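Local coordinates for protein post-proline cleaving enzyme (Rickettsia typhi, PDB 4HVT) that probably acts as a serine oligopeptidase of the prolyl oligopeptidase family, cutting peptide chains after proline residues, at residues M53-E64 against N693-N704; T455-P463 against R517-W526. All blocks are in the same frame, centred on the assembly; numbering follows the deposited sequence.

The two contacts lie on well-separated parts of the chain, their centres about 34 Å apart and their nearest atoms about 18 Å, and share no helix or strand. Contact 1 joins helix 56-67, near the N-terminus, to the C-terminal helix 688-706, which packs on strand 585-589 of the eight-stranded sheet; its middle is buried and mainly apolar, with the T700 hydroxyl bonded back to its own helix, and polar groups and a bridging water lie toward the flanks. Contact 2 lies toward the 447-455 edge of that sheet, where the turn before strand 461-469 meets the loop after strand 510-514. It is smaller, has exposed residues at the turn, and combines a salt bridge with aromatic and proline packing.

Contact 1: residues M53-E64 against N693-N704; sequences MQEYKQIKKEIE and NYFINLYTFFAN
I59 enters a hole formed by I696, Y699, T700 and A703, while I696 answers from the other helix by sitting among Y56, K60, I63 and E64. These reciprocal knobs-into-holes lock helices 56-64 and 693-704, whose axes approach to 9.0 Å at 137°. I59 reaches with both branches: CG2 lies 3.4 Å from T700 OG1, and CD1 runs on toward A703 CB. The branches of I696 part likewise, CG1 packing 3.6 Å from I63 CB and CG2 touching Y56 CE1 obliquely at 3.4 Å. The pairing ties the N-terminal helical region to the C-terminal helix of the alpha/beta-hydrolase domain, a link between chain ends seen in prolyl oligopeptidases; V503 of helix 498-505 packs on I59 and I63. T700 OG1 turns back to I696 O at 2.6 Å, reaching it from the face opposite T700 N, satisfying this buried hydroxyl. With CG anti to the backbone N (chi1 -178°), the Y56 ring extends along the partner helix, and its OH donates to a water at 2.7 Å. That water donates to N693 OD1 and N697 OD1, whose ND2 atoms both bond E47. Beyond T700, M53 SD lies 3.4 Å from N704 CB, their side chains crossing nearly at right angles.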
loop_
_atom_site.group_PDB
_atom_site.type_symbol
_atom_site.label_atom_id
_atom_site.label_comp_id
_atom_site.label_asym_id
_atom_site.label_seq_id
_atom_site.Cartn_x
_atom_site.Cartn_y
_atom_site.Cartn_z
ATOM N N MET A 53 3.693 6.534 31.410
ATOM C CA MET A 53 4.128 7.864 30.988
ATOM C C MET A 53 2.973 8.815 31.182
ATOM O O MET A 53 1.832 8.455 30.960
ATOM C CB MET A 53 4.557 7.829 29.511
ATOM C CG MET A 53 5.825 7.000 29.329
ATOM S SD MET A 53 6.307 6.812 27.598
ATOM C CE MET A 53 7.809 5.832 27.709
ATOM N N GLN A 54 3.288 10.029 31.607
ATOM C CA GLN A 54 2.275 11.027 31.883
ATOM C C GLN A 54 1.404 11.278 30.664
ATOM O O GLN A 54 0.215 11.602 30.792
ATOM C CB GLN A 54 2.904 12.361 32.408
ATOM N N GLU A 55 1.973 11.096 29.460
ATOM C CA GLU A 55 1.256 11.473 28.238
ATOM C C GLU A 55 0.228 10.436 27.802
ATOM O O GLU A 55 -0.608 10.732 26.960
ATOM C CB GLU A 55 2.241 11.725 27.097
ATOM C CG GLU A 55 3.187 12.908 27.294
ATOM C CD GLU A 55 4.436 12.611 28.122
ATOM O OE1 GLU A 55 4.668 11.485 28.540
ATOM O OE2 GLU A 55 5.154 13.581 28.467
ATOM N N TYR A 56 0.292 9.226 28.352
ATOM C CA TYR A 56 -0.515 8.101 27.837
ATOM C C TYR A 56 -2.043 8.348 27.893
ATOM O O TYR A 56 -2.772 8.134 26.888
ATOM C CB TYR A 56 -0.170 6.827 28.598
ATOM C CG TYR A 56 -0.889 5.623 28.113
ATOM C CD1 TYR A 56 -0.364 4.879 27.068
ATOM C CD2 TYR A 56 -2.121 5.230 28.654
ATOM C CE1 TYR A 56 -1.018 3.777 26.576
ATOM C CE2 TYR A 56 -2.782 4.102 28.146
ATOM C CZ TYR A 56 -2.226 3.405 27.109
ATOM O OH TYR A 56 -2.817 2.268 26.591
ATOM N N LYS A 57 -2.536 8.795 29.060
ATOM C CA LYS A 57 -3.970 9.000 29.231
ATOM C C LYS A 57 -4.502 9.930 28.179
ATOM O O LYS A 57 -5.557 9.680 27.610
ATOM C CB LYS A 57 -4.295 9.593 30.620
ATOM N N GLN A 58 -3.793 11.038 27.927
ATOM C CA GLN A 58 -4.259 12.068 26.986
ATOM C C GLN A 58 -4.209 11.583 25.515
ATOM O O GLN A 58 -5.179 11.706 24.754
ATOM C CB GLN A 58 -3.403 13.324 27.139
ATOM C CG GLN A 58 -3.887 14.541 26.363
ATOM C CD GLN A 58 -5.358 14.899 26.570
ATOM O OE1 GLN A 58 -5.928 14.750 27.662
ATOM N NE2 GLN A 58 -5.971 15.427 25.523
ATOM N N ILE A 59 -3.053 11.055 25.138
ATOM C CA ILE A 59 -2.873 10.358 23.826
ATOM C C ILE A 59 -3.966 9.291 23.618
ATOM O O ILE A 59 -4.638 9.302 22.615
ATOM C CB ILE A 59 -1.477 9.709 23.705
ATOM C CG1 ILE A 59 -0.324 10.737 23.724
ATOM C CG2 ILE A 59 -1.370 8.867 22.439
ATOM C CD1 ILE A 59 -0.245 11.651 22.515
ATOM N N LYS A 60 -4.178 8.382 24.566
ATOM C CA LYS A 60 -5.289 7.422 24.427
ATOM C C LYS A 60 -6.641 8.114 24.156
ATOM O O LYS A 60 -7.397 7.746 23.259
ATOM C CB LYS A 60 -5.388 6.540 25.654
ATOM C CG LYS A 60 -6.640 5.700 25.789
ATOM C CD LYS A 60 -6.492 4.820 27.033
ATOM C CE LYS A 60 -7.244 3.514 26.911
ATOM N NZ LYS A 60 -8.548 3.661 27.582
ATOM N N LYS A 61 -6.970 9.126 24.945
ATOM C CA LYS A 61 -8.224 9.830 24.698
ATOM C C LYS A 61 -8.341 10.368 23.266
ATOM O O LYS A 61 -9.383 10.188 22.597
ATOM C CB LYS A 61 -8.419 10.976 25.724
ATOM C CG LYS A 61 -9.687 11.785 25.532
ATOM C CD LYS A 61 -9.636 13.083 26.341
ATOM C CE LYS A 61 -11.007 13.566 26.772
ATOM N NZ LYS A 61 -10.942 14.516 27.919
ATOM N N GLU A 62 -7.271 11.010 22.807
ATOM C CA GLU A 62 -7.284 11.675 21.520
ATOM C C GLU A 62 -7.416 10.664 20.400
ATOM O O GLU A 62 -8.168 10.887 19.474
ATOM C CB GLU A 62 -6.034 12.511 21.322
ATOM C CG GLU A 62 -5.899 13.604 22.344
ATOM C CD GLU A 62 -5.853 14.965 21.728
ATOM O OE1 GLU A 62 -6.795 15.275 20.939
ATOM O OE2 GLU A 62 -4.900 15.709 22.046
ATOM N N ILE A 63 -6.709 9.537 20.513
ATOM C CA ILE A 63 -6.750 8.525 19.450
ATOM C C ILE A 63 -8.077 7.804 19.388
ATOM O O ILE A 63 -8.641 7.590 18.320
ATOM C CB ILE A 63 -5.662 7.462 19.683
ATOM C CG1 ILE A 63 -4.282 8.116 19.776
ATOM C CG2 ILE A 63 -5.801 6.358 18.665
ATOM C CD1 ILE A 63 -3.518 8.252 18.507
ATOM N N GLU A 64 -8.596 7.437 20.560
ATOM C CA GLU A 64 -9.891 6.781 20.627
ATOM C C GLU A 64 -11.012 7.697 20.079
ATOM O O GLU A 64 -11.891 7.235 19.351
ATOM C CB GLU A 64 -10.172 6.287 22.033
ATOM C CG GLU A 64 -9.239 5.145 22.410
ATOM C CD GLU A 64 -9.608 4.429 23.679
ATOM O OE1 GLU A 64 -10.298 5.020 24.533
ATOM O OE2 GLU A 64 -9.181 3.269 23.820
ATOM N N ASN A 693 -4.886 0.707 19.503
ATOM C CA ASN A 693 -3.901 0.474 20.562
ATOM C C ASN A 693 -2.464 0.683 20.071
ATOM O O ASN A 693 -1.632 1.229 20.783
ATOM C CB ASN A 693 -4.139 -0.902 21.153
ATOM C CG ASN A 693 -3.253 -1.177 22.360
ATOM O OD1 ASN A 693 -3.446 -0.638 23.436
ATOM N ND2 ASN A 693 -2.261 -1.995 22.155
ATOM N N TYR A 694 -2.169 0.223 18.845
ATOM C CA TYR A 694 -0.868 0.434 18.225
ATOM C C TYR A 694 -0.497 1.930 18.141
ATOM O O TYR A 694 0.590 2.348 18.558
ATOM C CB TYR A 694 -0.908 -0.193 16.832
ATOM C CG TYR A 694 0.360 -0.114 16.076
ATOM C CD1 TYR A 694 0.689 0.996 15.329
ATOM C CD2 TYR A 694 1.284 -1.179 16.125
ATOM C CE1 TYR A 694 1.878 1.060 14.632
ATOM C CE2 TYR A 694 2.437 -1.151 15.372
ATOM C CZ TYR A 694 2.770 -0.036 14.683
ATOM O OH TYR A 694 3.894 0.038 13.954
ATOM N N PHE A 695 -1.424 2.749 17.661
ATOM C CA PHE A 695 -1.163 4.186 17.550
ATOM C C PHE A 695 -1.139 4.957 18.876
ATOM O O PHE A 695 -0.416 5.925 19.008
ATOM C CB PHE A 695 -2.091 4.836 16.537
ATOM C CG PHE A 695 -1.709 4.481 15.133
ATOM C CD1 PHE A 695 -0.441 4.858 14.641
ATOM C CD2 PHE A 695 -2.486 3.634 14.399
ATOM C CE1 PHE A 695 -0.032 4.522 13.371
ATOM C CE2 PHE A 695 -2.107 3.309 13.107
ATOM C CZ PHE A 695 -0.870 3.726 12.606
ATOM N N ILE A 696 -1.874 4.484 19.857
ATOM C CA ILE A 696 -1.722 5.023 21.208
ATOM C C ILE A 696 -0.316 4.758 21.741
ATOM O O ILE A 696 0.300 5.628 22.362
ATOM C CB ILE A 696 -2.780 4.438 22.183
ATOM C CG1 ILE A 696 -4.200 4.896 21.812
ATOM C CG2 ILE A 696 -2.462 4.779 23.624
ATOM C CD1 ILE A 696 -5.232 3.891 22.302
ATOM N N ASN A 697 0.169 3.540 21.546
ATOM C CA ASN A 697 1.520 3.187 21.992
ATOM C C ASN A 697 2.573 4.005 21.257
ATOM O O ASN A 697 3.486 4.600 21.895
ATOM C CB ASN A 697 1.750 1.728 21.790
ATOM C CG ASN A 697 1.035 0.878 22.822
ATOM O OD1 ASN A 697 0.772 1.338 23.951
ATOM N ND2 ASN A 697 0.744 -0.396 22.461
ATOM N N LEU A 698 2.403 4.108 19.942
ATOM C CA LEU A 698 3.362 4.829 19.122
ATOM C C LEU A 698 3.433 6.326 19.448
ATOM O O LEU A 698 4.531 6.895 19.559
ATOM C CB LEU A 698 3.044 4.596 17.629
ATOM C CG LEU A 698 4.136 5.132 16.696
ATOM C CD1 LEU A 698 4.470 4.206 15.563
ATOM C CD2 LEU A 698 3.681 6.496 16.225
ATOM N N TYR A 699 2.265 6.940 19.558
ATOM C CA TYR A 699 2.190 8.396 19.828
ATOM C C TYR A 699 2.534 8.728 21.282
ATOM O O TYR A 699 3.096 9.776 21.520
ATOM C CB TYR A 699 0.888 9.041 19.320
ATOM C CG TYR A 699 0.988 9.307 17.856
ATOM C CD1 TYR A 699 1.730 10.382 17.373
ATOM C CD2 TYR A 699 0.355 8.501 16.958
ATOM C CE1 TYR A 699 1.847 10.609 16.024
ATOM C CE2 TYR A 699 0.474 8.716 15.611
ATOM C CZ TYR A 699 1.211 9.763 15.146
ATOM O OH TYR A 699 1.320 9.975 13.791
ATOM N N THR A 700 2.314 7.798 22.208
ATOM C CA THR A 700 2.743 8.004 23.578
ATOM C C THR A 700 4.268 8.002 23.575
ATOM O O THR A 700 4.877 8.895 24.169
ATOM C CB THR A 700 2.134 6.964 24.536
ATOM O OG1 THR A 700 0.699 7.059 24.492
ATOM C CG2 THR A 700 2.637 7.202 25.973
ATOM N N PHE A 701 4.865 7.048 22.851
ATOM C CA PHE A 701 6.326 6.934 22.764
ATOM C C PHE A 701 6.940 8.276 22.276
ATOM O O PHE A 701 7.903 8.778 22.841
ATOM C CB PHE A 701 6.732 5.727 21.866
ATOM C CG PHE A 701 8.152 5.760 21.407
ATOM C CD1 PHE A 701 9.197 5.383 22.264
ATOM C CD2 PHE A 701 8.468 6.170 20.144
ATOM C CE1 PHE A 701 10.502 5.404 21.806
ATOM C CE2 PHE A 701 9.770 6.227 19.705
ATOM C CZ PHE A 701 10.784 5.856 20.544
ATOM N N PHE A 702 6.405 8.837 21.208
ATOM C CA PHE A 702 7.002 10.027 20.614
ATOM C C PHE A 702 6.731 11.226 21.447
ATOM O O PHE A 702 7.585 12.098 21.573
ATOM C CB PHE A 702 6.500 10.227 19.177
ATOM C CG PHE A 702 7.285 9.434 18.160
ATOM C CD1 PHE A 702 8.629 9.684 17.994
ATOM C CD2 PHE A 702 6.634 8.533 17.283
ATOM C CE1 PHE A 702 9.382 9.005 17.047
ATOM C CE2 PHE A 702 7.372 7.868 16.338
ATOM C CZ PHE A 702 8.753 8.097 16.230
ATOM N N ALA A 703 5.525 11.299 22.002
ATOM C CA ALA A 703 5.149 12.471 22.796
ATOM C C ALA A 703 6.052 12.527 24.018
ATOM O O ALA A 703 6.550 13.615 24.406
ATOM C CB ALA A 703 3.717 12.384 23.218
ATOM N N ASN A 704 6.299 11.374 24.616
ATOM C CA ASN A 704 7.135 11.315 25.804
ATOM C C ASN A 704 8.628 11.541 25.494
ATOM O O ASN A 704 9.319 12.263 26.249
ATOM C CB ASN A 704 6.915 9.977 26.493
ATOM C CG ASN A 704 7.745 9.805 27.733
ATOM O OD1 ASN A 704 7.352 10.241 28.879
ATOM N ND2 ASN A 704 8.894 9.190 27.565
HETATM O O HOH W 1 -1.517 0.323 25.334
#

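Contact 2: residues T455-P463 against R517-W526; sequences TSFDGVKIP and RGGGEFGPEW. With EDO (1,2-ethanediol), chain D.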
loop_
_atom_site.group_PDB
_atom_site.type_symbol
_atom_site.label_atom_id
_atom_site.label_comp_id
_atom_site.label_asym_id
_atom_site.label_seq_id
_atom_site.Cartn_x
_atom_site.Cartn_y
_atom_site.Cartn_z
ATOM N N THR A 455 18.962 20.203 -0.326
ATOM C CA THR A 455 20.043 19.849 -1.239
ATOM C C THR A 455 20.801 18.643 -0.741
ATOM O O THR A 455 21.427 18.630 0.331
ATOM C CB THR A 455 20.921 21.073 -1.550
ATOM O OG1 THR A 455 20.046 22.106 -2.043
ATOM C CG2 THR A 455 21.885 20.759 -2.618
ATOM N N SER A 456 20.796 17.602 -1.549
ATOM C CA SER A 456 21.442 16.372 -1.133
ATOM C C SER A 456 22.926 16.415 -1.446
ATOM O O SER A 456 23.444 17.400 -2.034
ATOM C CB SER A 456 20.777 15.157 -1.745
ATOM O OG SER A 456 21.137 13.942 -1.061
ATOM N N PHE A 457 23.602 15.371 -1.009
ATOM C CA PHE A 457 25.057 15.246 -1.121
ATOM C C PHE A 457 25.623 15.439 -2.518
ATOM O O PHE A 457 26.795 15.855 -2.629
ATOM C CB PHE A 457 25.537 13.887 -0.591
ATOM C CG PHE A 457 25.298 12.746 -1.543
ATOM C CD1 PHE A 457 23.996 12.352 -1.862
ATOM C CD2 PHE A 457 26.366 12.040 -2.131
ATOM C CE1 PHE A 457 23.740 11.292 -2.716
ATOM C CE2 PHE A 457 26.091 10.976 -3.014
ATOM C CZ PHE A 457 24.802 10.603 -3.290
ATOM N N ASP A 458 24.833 15.138 -3.553
ATOM C CA ASP A 458 25.231 15.260 -4.982
ATOM C C ASP A 458 24.604 16.465 -5.691
ATOM O O ASP A 458 24.583 16.543 -6.927
ATOM C CB ASP A 458 24.921 13.952 -5.749
ATOM C CG ASP A 458 23.436 13.640 -5.814
ATOM O OD1 ASP A 458 22.652 14.359 -5.141
ATOM O OD2 ASP A 458 23.056 12.646 -6.482
ATOM N N GLY A 459 24.073 17.418 -4.928
ATOM C CA GLY A 459 23.419 18.617 -5.508
ATOM C C GLY A 459 21.945 18.496 -5.920
ATOM O O GLY A 459 21.264 19.535 -6.165
ATOM N N VAL A 460 21.432 17.266 -6.015
ATOM C CA VAL A 460 19.998 17.006 -6.301
ATOM C C VAL A 460 19.051 17.544 -5.201
ATOM O O VAL A 460 19.275 17.374 -3.987
ATOM C CB VAL A 460 19.763 15.461 -6.529
ATOM C CG1 VAL A 460 18.298 15.112 -6.766
ATOM C CG2 VAL A 460 20.562 14.929 -7.726
ATOM N N LYS A 461 18.017 18.269 -5.646
ATOM C CA LYS A 461 16.956 18.744 -4.784
ATOM C C LYS A 461 15.929 17.685 -4.414
ATOM O O LYS A 461 15.342 17.013 -5.278
ATOM C CB LYS A 461 16.240 19.950 -5.394
ATOM C CG LYS A 461 17.108 21.075 -5.942
ATOM C CD LYS A 461 18.016 21.696 -4.921
ATOM C CE LYS A 461 18.740 22.880 -5.573
ATOM N NZ LYS A 461 19.837 23.411 -4.752
ATOM N N ILE A 462 15.641 17.609 -3.116
ATOM C CA ILE A 462 14.777 16.607 -2.551
ATOM C C ILE A 462 13.592 17.349 -1.970
ATOM O O ILE A 462 13.757 18.146 -1.065
ATOM C CB ILE A 462 15.503 15.845 -1.380
ATOM C CG1 ILE A 462 16.863 15.286 -1.844
ATOM C CG2 ILE A 462 14.630 14.745 -0.795
ATOM C CD1 ILE A 462 16.863 14.413 -3.081
ATOM N N PRO A 463 12.391 17.068 -2.477
ATOM C CA PRO A 463 11.215 17.712 -1.925
ATOM C C PRO A 463 10.933 17.234 -0.523
ATOM O O PRO A 463 11.186 16.072 -0.180
ATOM C CB PRO A 463 10.069 17.219 -2.811
ATOM C CG PRO A 463 10.698 16.677 -4.028
ATOM C CD PRO A 463 12.058 16.176 -3.591
ATOM N N ARG A 517 14.876 9.835 -2.775
ATOM C CA ARG A 517 15.090 8.905 -3.909
ATOM C C ARG A 517 14.891 7.451 -3.481
ATOM O O ARG A 517 14.932 7.146 -2.300
ATOM C CB ARG A 517 16.422 9.171 -4.589
ATOM C CG ARG A 517 16.367 10.413 -5.470
ATOM C CD ARG A 517 17.707 10.833 -6.006
ATOM N NE ARG A 517 18.583 11.399 -4.960
ATOM C CZ ARG A 517 19.793 11.910 -5.187
ATOM N NH1 ARG A 517 20.287 11.942 -6.424
ATOM N NH2 ARG A 517 20.510 12.371 -4.183
ATOM N N GLY A 518 14.629 6.548 -4.445
ATOM C CA GLY A 518 14.118 5.196 -4.155
ATOM C C GLY A 518 12.602 5.211 -4.391
ATOM O O GLY A 518 11.967 4.210 -4.736
ATOM N N GLY A 519 11.990 6.370 -4.126
ATOM C CA GLY A 519 10.557 6.554 -4.408
ATOM C C GLY A 519 10.335 6.835 -5.878
ATOM O O GLY A 519 11.255 6.730 -6.677
ATOM N N GLY A 520 9.069 7.124 -6.226
ATOM C CA GLY A 520 8.647 7.368 -7.611
ATOM C C GLY A 520 8.161 8.779 -7.927
ATOM O O GLY A 520 7.580 8.996 -8.981
ATOM N N GLU A 521 8.463 9.757 -7.076
ATOM C CA GLU A 521 7.908 11.099 -7.221
ATOM C C GLU A 521 8.358 11.779 -8.524
ATOM O O GLU A 521 7.585 12.567 -9.099
ATOM C CB GLU A 521 8.269 11.942 -6.020
ATOM C CG GLU A 521 7.604 11.535 -4.726
ATOM C CD GLU A 521 8.388 10.503 -3.908
ATOM O OE1 GLU A 521 9.366 9.928 -4.438
ATOM O OE2 GLU A 521 7.994 10.244 -2.741
ATOM N N PHE A 522 9.536 11.414 -9.032
ATOM C CA PHE A 522 10.023 11.883 -10.334
ATOM C C PHE A 522 10.282 10.734 -11.310
ATOM O O PHE A 522 11.222 10.729 -12.093
ATOM C CB PHE A 522 11.165 12.863 -10.139
ATOM C CG PHE A 522 10.775 14.025 -9.318
ATOM C CD1 PHE A 522 9.955 15.001 -9.854
ATOM C CD2 PHE A 522 11.144 14.130 -7.999
ATOM C CE1 PHE A 522 9.565 16.098 -9.114
ATOM C CE2 PHE A 522 10.758 15.218 -7.233
ATOM C CZ PHE A 522 9.967 16.199 -7.791
ATOM N N GLY A 523 9.390 9.780 -11.250
ATOM C CA GLY A 523 9.355 8.665 -12.190
ATOM C C GLY A 523 10.405 7.627 -11.922
ATOM O O GLY A 523 11.011 7.592 -10.842
ATOM N N PRO A 524 10.613 6.749 -12.903
ATOM C CA PRO A 524 11.483 5.601 -12.683
ATOM C C PRO A 524 12.947 5.942 -12.352
ATOM O O PRO A 524 13.584 5.234 -11.561
ATOM C CB PRO A 524 11.385 4.826 -13.995
ATOM C CG PRO A 524 10.574 5.632 -14.959
ATOM C CD PRO A 524 9.896 6.729 -14.193
ATOM N N GLU A 525 13.440 7.060 -12.861
ATOM C CA GLU A 525 14.822 7.460 -12.562
ATOM C C GLU A 525 14.978 7.812 -11.079
ATOM O O GLU A 525 16.047 7.656 -10.492
ATOM C CB GLU A 525 15.238 8.666 -13.391
ATOM N N TRP A 526 13.946 8.386 -10.476
ATOM C CA TRP A 526 13.970 8.737 -9.055
ATOM C C TRP A 526 14.149 7.495 -8.201
ATOM O O TRP A 526 14.886 7.509 -7.221
ATOM C CB TRP A 526 12.673 9.471 -8.668
ATOM C CG TRP A 526 12.724 10.303 -7.417
ATOM C CD1 TRP A 526 12.026 10.103 -6.280
ATOM C CD2 TRP A 526 13.492 11.464 -7.209
ATOM N NE1 TRP A 526 12.312 11.064 -5.363
ATOM C CE2 TRP A 526 13.230 11.914 -5.902
ATOM C CE3 TRP A 526 14.393 12.184 -8.007
ATOM C CZ2 TRP A 526 13.793 13.081 -5.389
ATOM C CZ3 TRP A 526 14.985 13.319 -7.476
ATOM C CH2 TRP A 526 14.684 13.752 -6.181
HETATM C C1 EDO D . 13.092 18.279 -7.796
HETATM O O1 EDO D . 13.389 19.197 -8.864
HETATM C C2 EDO D . 13.781 16.957 -8.053
HETATM O O2 EDO D . 15.193 17.127 -8.015
#
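A type I turn over S456-G459 leads into strand 461-463, and its backbone faces segment 517-526, a loop that runs into helix 524-528, at a distance, the closest CA atoms, of I462 and R517, being 7.8 Å apart. In this alpha/beta-hydrolase domain the hairpin of strands 447-455 and 461-469 forms one edge of the central sheet, and the loop follows strand 510-514; R517 and W526 reach across to the turn and strand. R517 grips the D458 carboxylate end-on with two nitrogens. R517 NH1 donates to the syn lone pair of D458 OD2 at 2.9 Å (162°), nearly in the guanidinium plane. R517 NH2 meets D458 OD1 at 3.1 Å from a tilted position. Carboxylate and guanidinium planes stand 46° apart. D458 OD1 also accepts from V460 N, on the opposite face of its plane, in an Asx turn that fixes the carboxylate. A second acid, D541 of helix 536-551, pairs with R517 NE, and the two carboxylates probably balance the guanidinium charge and fix its orientation. V460 CB lies over one guanidinium face. W526 is sandwiched within its own segment, F522 CD2 over the centre of one face and R517 CG over the other. V460 CG1 touches its CZ3, and I462 CD1 approaches W526 CH2 obliquely at 3.8 Å. P463 packs CG against the edge of the F522 ring, 3.5 Å from CE2. A 1,2-ethanediol, presumably from the crystallisation medium, rests its C2 over one F522 face; its O2 donates to K461 O at 2.7 Å, the carbonyl oxygen that lies at the W526 ring edge, 3.4 Å from CH2.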